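Local coordinates for protein flavocytochrome C3 fumarate reductase (Shewanella frigidimarina, PDB 1QO8) that catalyses the essentially one-way reduction of fumarate to succinate, using one FAD and four covalently bound c-type hemes per subunit, at residues K112-G117 / G286-G291; G379-M382 / N388-I391; W413-N418 / T449-A454. All coordinates share one frame; numbering follows the deposited sequence.

Interaction 1. Residues K112-G117 / G286-G291; sequences KAIAAG and GAVVHG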
loop_
_atom_site.group_PDB
_atom_site.type_symbol
_atom_site.label_atom_id
_atom_site.label_comp_id
_atom_site.label_asym_id
_atom_site.label_seq_id
_atom_site.Cartn_x
_atom_site.Cartn_y
_atom_site.Cartn_z
ATOM N N LYS A 112 14.577 -25.659 3.291
ATOM C CA LYS A 112 14.691 -27.106 3.497
ATOM C C LYS A 112 13.373 -27.828 3.331
ATOM O O LYS A 112 13.341 -28.837 2.608
ATOM C CB LYS A 112 15.233 -27.411 4.906
ATOM C CG LYS A 112 16.680 -27.769 4.871
ATOM C CD LYS A 112 17.559 -27.146 5.933
ATOM C CE LYS A 112 19.045 -27.385 5.594
ATOM N NZ LYS A 112 19.905 -26.634 6.560
ATOM N N ALA A 113 12.273 -27.292 3.908
ATOM C CA ALA A 113 11.010 -28.036 3.795
ATOM C C ALA A 113 10.477 -28.013 2.369
ATOM O O ALA A 113 9.823 -28.979 1.999
ATOM C CB ALA A 113 9.912 -27.480 4.732
ATOM N N ILE A 114 10.689 -26.938 1.610
ATOM C CA ILE A 114 10.269 -26.992 0.208
ATOM C C ILE A 114 11.185 -27.907 -0.625
ATOM O O ILE A 114 10.724 -28.735 -1.410
ATOM C CB ILE A 114 10.273 -25.557 -0.353
ATOM C CG1 ILE A 114 9.185 -24.680 0.317
ATOM C CG2 ILE A 114 10.096 -25.574 -1.870
ATOM C CD1 ILE A 114 9.278 -23.205 -0.083
ATOM N N ALA A 115 12.501 -27.791 -0.448
ATOM C CA ALA A 115 13.459 -28.651 -1.187
ATOM C C ALA A 115 13.051 -30.115 -1.048
ATOM O O ALA A 115 12.693 -30.796 -2.011
ATOM C CB ALA A 115 14.858 -28.474 -0.632
ATOM N N ALA A 116 12.893 -30.567 0.191
ATOM C CA ALA A 116 12.296 -31.825 0.555
ATOM C C ALA A 116 10.913 -32.150 0.018
ATOM O O ALA A 116 10.622 -33.335 0.220
ATOM C CB ALA A 116 12.286 -31.995 2.083
ATOM N N GLY A 117 10.116 -31.281 -0.580
ATOM C CA GLY A 117 8.801 -31.623 -1.098
ATOM C C GLY A 117 7.790 -31.943 0.001
ATOM O O GLY A 117 8.190 -32.038 1.150
ATOM N N GLY A 286 0.949 -25.635 -2.331
ATOM C CA GLY A 286 0.898 -26.133 -0.913
ATOM C C GLY A 286 1.587 -25.000 -0.127
ATOM O O GLY A 286 1.567 -23.881 -0.643
ATOM N N ALA A 287 2.154 -25.279 1.044
ATOM C CA ALA A 287 2.517 -24.137 1.889
ATOM C C ALA A 287 3.406 -24.714 2.958
ATOM O O ALA A 287 3.200 -25.896 3.248
ATOM C CB ALA A 287 1.183 -23.654 2.539
ATOM N N VAL A 288 4.364 -23.972 3.449
ATOM C CA VAL A 288 5.168 -24.385 4.566
ATOM C C VAL A 288 4.516 -23.894 5.852
ATOM O O VAL A 288 4.159 -22.696 6.026
ATOM C CB VAL A 288 6.569 -23.771 4.461
ATOM C CG1 VAL A 288 7.464 -24.303 5.580
ATOM C CG2 VAL A 288 7.216 -24.090 3.083
ATOM N N VAL A 289 4.347 -24.864 6.728
ATOM C CA VAL A 289 3.837 -24.788 8.063
ATOM C C VAL A 289 4.989 -24.877 9.080
ATOM O O VAL A 289 5.887 -25.716 9.021
ATOM C CB VAL A 289 2.903 -25.968 8.391
ATOM C CG1 VAL A 289 2.326 -25.810 9.810
ATOM C CG2 VAL A 289 1.792 -26.068 7.394
ATOM N N HIS A 290 5.024 -23.904 9.991
ATOM C CA HIS A 290 5.780 -24.019 11.213
ATOM C C HIS A 290 4.877 -24.449 12.361
ATOM O O HIS A 290 4.055 -23.660 12.825
ATOM C CB HIS A 290 6.496 -22.706 11.487
ATOM C CG HIS A 290 7.284 -22.795 12.751
ATOM N ND1 HIS A 290 7.692 -21.674 13.368
ATOM C CD2 HIS A 290 7.733 -23.825 13.506
ATOM C CE1 HIS A 290 8.363 -21.972 14.478
ATOM N NE2 HIS A 290 8.420 -23.272 14.558
ATOM N N GLY A 291 5.021 -25.730 12.731
ATOM C CA GLY A 291 4.264 -26.334 13.803
ATOM C C GLY A 291 5.115 -26.164 15.036
ATOM O O GLY A 291 6.360 -26.317 14.947
#
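Val288 presents its two methyl groups to successive residues of the helix, CG1 to Ala113 and CG2 to Ile114. Its CG1 lies anti to the backbone N (chi1 -175°), which leaves CG2 beside that N, and this splay of the isopropyl group lets one valine meet both helix residues. The CB of Ala113 points at the strand and stops 4.1 Å from Val288 CG1, an ordinary van der Waals approach. Ile114 arrives differently: its CB does not aim at the strand, but with CG1 anti to the carbonyl carbon (chi1 -67°) the longer branch swings over to Val288. Ile114 CG1 comes within 3.4 Å of Val288 CG2, tighter than usual for two carbons, and the terminal CD1 of Ile114 follows at 3.9 Å from that same methyl. The two side chains cross at about a right angle. Strand 284-291 is the middle member of an antiparallel meander with 271-278 and 295-301, an element familiar from Rossmann-type FAD-binding domains, and helix 107-115 packs against it. Ile114 also touches Lys275 and Val277 of strand 271-278, while Val288 packs beside Val274 and Tyr296. The side chain of Val288 lies about 6 Å from that of the FAD-binding residue Val273.

Interaction 2. Residues G379-M382 / N388-I391; sequences GAVM and NRFI
The methyl end of Met382 rests against Phe390, with Met382 CE 3.7 Å from Phe390 CZ, and also reaches Ile391 CG2. An extended chain that bends only at its last torsion (chi3 57°) brings the CE there. The sulfur takes part in a Met-aromatic contact, Met382 SD lying 5.2 Å from the centroid of the Phe390 ring in an oblique approach. Alongside, Val381 CG1 packs on the aliphatic part of Arg389, 3.8 Å from its CG, the two side chains crossing nearly at right angles. The backbones meet through a CA-H...O contact of 3.4 Å from Arg389 CA to Met382 O. That carbonyl also accepts a 2.6 Å hydrogen bond from water 1, which donates to Ile391 O, accepts from Phe390 N and sits over the centre of one face of the Phe390 ring. An alanine in place of Met382 would probably open a gap beside Phe390 and Ile391, leaving the ring freer to shift. Further out, Arg389 is anchored by salt bridges to Glu393 and Asp472, and Glu393 also accepts a hydrogen bond from Met382 N. Strand 412-417 pairs with Val381, helix 397-405 packs on Met382, Phe390 and Ile391, and helix 453-469 borders Val381 and Arg389.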
loop_
_atom_site.group_PDB
_atom_site.type_symbol
_atom_site.label_atom_id
_atom_site.label_comp_id
_atom_site.label_asym_id
_atom_site.label_seq_id
_atom_site.Cartn_x
_atom_site.Cartn_y
_atom_site.Cartn_z
ATOM N N GLY A 379 -23.765 11.051 29.185
ATOM C CA GLY A 379 -23.319 12.003 30.161
ATOM C C GLY A 379 -21.863 12.153 30.503
ATOM O O GLY A 379 -21.480 13.039 31.251
ATOM N N ALA A 380 -21.029 11.104 30.130
ATOM C CA ALA A 380 -19.704 11.111 30.724
ATOM C C ALA A 380 -18.904 12.266 30.084
ATOM O O ALA A 380 -19.173 12.679 28.996
ATOM C CB ALA A 380 -18.998 9.794 30.431
ATOM N N VAL A 381 -17.878 12.647 30.781
ATOM C CA VAL A 381 -16.878 13.604 30.453
ATOM C C VAL A 381 -15.578 12.879 29.986
ATOM O O VAL A 381 -15.346 11.786 30.477
ATOM C CB VAL A 381 -16.576 14.392 31.741
ATOM C CG1 VAL A 381 -15.403 15.363 31.662
ATOM C CG2 VAL A 381 -17.845 15.180 32.131
ATOM N N MET A 382 -14.808 13.555 29.116
ATOM C CA MET A 382 -13.526 13.031 28.665
ATOM C C MET A 382 -12.439 14.045 28.972
ATOM O O MET A 382 -12.568 15.199 28.594
ATOM C CB MET A 382 -13.569 12.679 27.168
ATOM C CG MET A 382 -12.301 11.894 26.725
ATOM S SD MET A 382 -12.521 11.252 25.047
ATOM C CE MET A 382 -12.862 12.724 24.102
ATOM N N ASN A 388 -7.835 17.460 32.167
ATOM C CA ASN A 388 -8.450 18.532 31.443
ATOM C C ASN A 388 -9.261 18.039 30.255
ATOM O O ASN A 388 -8.813 17.152 29.524
ATOM C CB ASN A 388 -7.357 19.518 30.879
ATOM C CG ASN A 388 -6.586 20.102 32.055
ATOM O OD1 ASN A 388 -7.228 20.569 33.011
ATOM N ND2 ASN A 388 -5.279 20.061 32.205
ATOM N N ARG A 389 -10.427 18.609 29.998
ATOM C CA ARG A 389 -11.235 18.304 28.833
ATOM C C ARG A 389 -10.473 18.883 27.652
ATOM O O ARG A 389 -9.657 19.723 27.980
ATOM C CB ARG A 389 -12.660 18.946 28.973
ATOM C CG ARG A 389 -13.528 18.198 30.019
ATOM C CD ARG A 389 -14.863 19.011 30.233
ATOM N NE ARG A 389 -15.676 18.768 29.073
ATOM C CZ ARG A 389 -16.320 19.697 28.357
ATOM N NH1 ARG A 389 -16.262 20.943 28.885
ATOM N NH2 ARG A 389 -17.104 19.360 27.350
ATOM N N PHE A 390 -10.694 18.489 26.411
ATOM C CA PHE A 390 -9.819 18.965 25.347
ATOM C C PHE A 390 -10.719 18.983 24.124
ATOM O O PHE A 390 -10.369 19.445 23.100
ATOM C CB PHE A 390 -8.607 18.083 24.992
ATOM C CG PHE A 390 -8.904 16.590 25.040
ATOM C CD1 PHE A 390 -8.874 15.915 26.218
ATOM C CD2 PHE A 390 -9.189 15.869 23.889
ATOM C CE1 PHE A 390 -9.177 14.546 26.246
ATOM C CE2 PHE A 390 -9.550 14.514 23.874
ATOM C CZ PHE A 390 -9.481 13.859 25.084
ATOM N N ILE A 391 -11.996 18.663 24.239
ATOM C CA ILE A 391 -12.866 18.603 23.066
ATOM C C ILE A 391 -14.268 18.253 23.593
ATOM O O ILE A 391 -14.384 17.790 24.729
ATOM C CB ILE A 391 -12.423 17.651 21.953
ATOM C CG1 ILE A 391 -13.274 17.991 20.723
ATOM C CG2 ILE A 391 -12.498 16.155 22.256
ATOM C CD1 ILE A 391 -12.678 17.560 19.380
HETATM O O HOH W 1 -12.619 16.356 26.250
#

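Interaction 3. Residues W413-N418 / T449-A454; sequences WIIFDN and TGMKVA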
loop_
_atom_site.group_PDB
_atom_site.type_symbol
_atom_site.label_atom_id
_atom_site.label_comp_id
_atom_site.label_asym_id
_atom_site.label_seq_id
_atom_site.Cartn_x
_atom_site.Cartn_y
_atom_site.Cartn_z
ATOM N N TRP A 413 -9.156 9.743 29.513
ATOM C CA TRP A 413 -10.009 9.081 30.499
ATOM C C TRP A 413 -11.486 9.384 30.275
ATOM O O TRP A 413 -11.904 10.556 30.143
ATOM C CB TRP A 413 -9.569 9.648 31.847
ATOM C CG TRP A 413 -8.225 9.244 32.355
ATOM C CD1 TRP A 413 -7.120 10.018 32.463
ATOM C CD2 TRP A 413 -7.881 7.968 32.945
ATOM N NE1 TRP A 413 -6.103 9.281 33.011
ATOM C CE2 TRP A 413 -6.548 8.045 33.344
ATOM C CE3 TRP A 413 -8.591 6.823 33.216
ATOM C CZ2 TRP A 413 -5.861 6.977 33.958
ATOM C CZ3 TRP A 413 -7.957 5.742 33.823
ATOM C CH2 TRP A 413 -6.579 5.836 34.171
ATOM N N ILE A 414 -12.367 8.390 30.337
ATOM C CA ILE A 414 -13.785 8.742 30.335
ATOM C C ILE A 414 -14.332 8.635 31.767
ATOM O O ILE A 414 -14.043 7.593 32.373
ATOM C CB ILE A 414 -14.573 7.943 29.318
ATOM C CG1 ILE A 414 -14.183 8.476 27.923
ATOM C CG2 ILE A 414 -16.067 8.019 29.567
ATOM C CD1 ILE A 414 -14.677 7.644 26.775
ATOM N N ILE A 415 -14.977 9.709 32.215
ATOM C CA ILE A 415 -15.197 10.008 33.658
ATOM C C ILE A 415 -16.657 10.278 33.973
ATOM O O ILE A 415 -17.290 10.680 33.007
ATOM C CB ILE A 415 -14.318 11.212 33.919
ATOM C CG1 ILE A 415 -13.146 10.460 34.551
ATOM C CG2 ILE A 415 -14.441 12.617 34.500
ATOM C CD1 ILE A 415 -11.948 10.793 33.755
ATOM N N PHE A 416 -17.150 9.797 35.118
ATOM C CA PHE A 416 -18.582 9.947 35.374
ATOM C C PHE A 416 -18.800 9.703 36.866
ATOM O O PHE A 416 -17.835 9.278 37.523
ATOM C CB PHE A 416 -19.526 9.141 34.495
ATOM C CG PHE A 416 -19.102 7.687 34.463
ATOM C CD1 PHE A 416 -19.471 6.815 35.480
ATOM C CD2 PHE A 416 -18.237 7.256 33.430
ATOM C CE1 PHE A 416 -19.033 5.474 35.374
ATOM C CE2 PHE A 416 -17.827 5.917 33.341
ATOM C CZ PHE A 416 -18.209 5.035 34.328
ATOM N N ASP A 417 -20.019 9.996 37.383
ATOM C CA ASP A 417 -20.144 9.776 38.854
ATOM C C ASP A 417 -21.178 8.705 39.016
ATOM O O ASP A 417 -21.600 8.138 37.980
ATOM C CB ASP A 417 -20.517 11.127 39.498
ATOM C CG ASP A 417 -21.967 11.528 39.257
ATOM O OD1 ASP A 417 -22.703 11.025 38.358
ATOM O OD2 ASP A 417 -22.429 12.432 40.021
ATOM N N ASN A 418 -21.721 8.380 40.177
ATOM C CA ASN A 418 -22.734 7.365 40.480
ATOM C C ASN A 418 -24.033 7.556 39.813
ATOM O O ASN A 418 -24.795 6.590 39.656
ATOM C CB ASN A 418 -22.981 7.245 42.011
ATOM C CG ASN A 418 -23.984 6.285 42.604
ATOM O OD1 ASN A 418 -24.063 5.719 43.699
ATOM N ND2 ASN A 418 -25.056 5.799 41.954
ATOM N N THR A 449 -5.765 7.561 39.219
ATOM C CA THR A 449 -5.469 7.579 37.768
ATOM C C THR A 449 -4.278 8.377 37.393
ATOM O O THR A 449 -4.050 8.673 36.203
ATOM C CB THR A 449 -6.741 8.194 37.092
ATOM O OG1 THR A 449 -6.914 9.484 37.687
ATOM C CG2 THR A 449 -7.928 7.306 37.412
ATOM N N GLY A 450 -3.518 8.928 38.339
ATOM C CA GLY A 450 -2.468 9.889 37.979
ATOM C C GLY A 450 -2.919 11.174 37.323
ATOM O O GLY A 450 -2.105 11.847 36.628
ATOM N N MET A 451 -4.141 11.696 37.517
ATOM C CA MET A 451 -4.414 13.066 37.045
ATOM C C MET A 451 -3.891 14.076 38.061
ATOM O O MET A 451 -3.701 13.712 39.249
ATOM C CB MET A 451 -5.930 13.215 36.818
ATOM C CG MET A 451 -6.469 12.313 35.702
ATOM S SD MET A 451 -8.247 12.509 35.548
ATOM C CE MET A 451 -8.953 10.906 35.482
ATOM N N LYS A 452 -3.722 15.315 37.669
ATOM C CA LYS A 452 -3.434 16.407 38.641
ATOM C C LYS A 452 -4.683 16.661 39.478
ATOM O O LYS A 452 -5.746 16.930 38.905
ATOM C CB LYS A 452 -3.048 17.674 37.901
ATOM C CG LYS A 452 -1.806 17.516 37.001
ATOM C CD LYS A 452 -1.212 18.885 36.719
ATOM C CE LYS A 452 -0.159 18.932 35.618
ATOM N NZ LYS A 452 0.069 20.266 34.980
ATOM N N VAL A 453 -4.612 16.612 40.775
ATOM C CA VAL A 453 -5.680 16.934 41.701
ATOM C C VAL A 453 -6.322 18.280 41.408
ATOM O O VAL A 453 -7.520 18.393 41.234
ATOM C CB VAL A 453 -5.122 16.923 43.146
ATOM C CG1 VAL A 453 -6.185 17.472 44.103
ATOM C CG2 VAL A 453 -4.744 15.497 43.542
ATOM N N ALA A 454 -5.534 19.329 41.225
ATOM C CA ALA A 454 -6.085 20.667 40.943
ATOM C C ALA A 454 -6.709 20.820 39.571
ATOM O O ALA A 454 -7.746 21.466 39.285
ATOM C CB ALA A 454 -4.950 21.654 41.235
HETATM O O HOH W 2 -3.504 10.139 34.062
#
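CH-pi contacts dominate the meeting of Trp413 with Thr449 and Met451, and both partners lie over the same face of the indole. Thr449 CB stands 3.8 Å from the centroid of the six-membered ring, 23° off its normal, and Met451 CE lies at the same distance from the centroid of the five-membered ring. The sulfur adds a Met-aromatic contact, Met451 SD being obliquely placed 4.6 Å from the five-membered ring centroid. Among purely aliphatic contacts, Met451 and Ile415 meet tip to tip, with Met451 CE a tight 3.5 Å from Ile415 CD1; the bend late in the methionine chain (chi3 -132°) lets one methyl serve both ring and isoleucine. Polar linkage runs through water 2, in the plane of the indole at its edge, which accepts from Trp413 NE1 at 2.9 Å and donates to Thr449 O at 2.7 Å. The hydroxyl of Thr449 is engaged with Leu445 O and Ala446 O, at the end of helix 442-448, where Gly450 completes a Schellman motif. The contact thus joins strand 412-417 to the turn between two helices by dispersion over a ring face, while the N-H of the buried Trp413 is met by water 2.

In the fold
Interactions 2 and 3 form one neighbourhood, their centres 10 Å apart, because strands 381-383 and 412-417 are adjacent in the same sheet: Val381 O lies 2.7 Å from Ile415 N, a probable hydrogen bond, and Ala380 CB packs on Ile414 CG2 at 3.5 Å. Interaction 1 lies on the opposite side of the chain's centre, its centre 54 Å from each of the others, where the side chain of Val288 is about 10 Å from the bound FAD. In interaction 2 the Met382 side chain is about 10 Å from those of Glu373, probably substrate-binding, and Arg397, the probable proton donor. Interaction 3 lies away from the annotated sites.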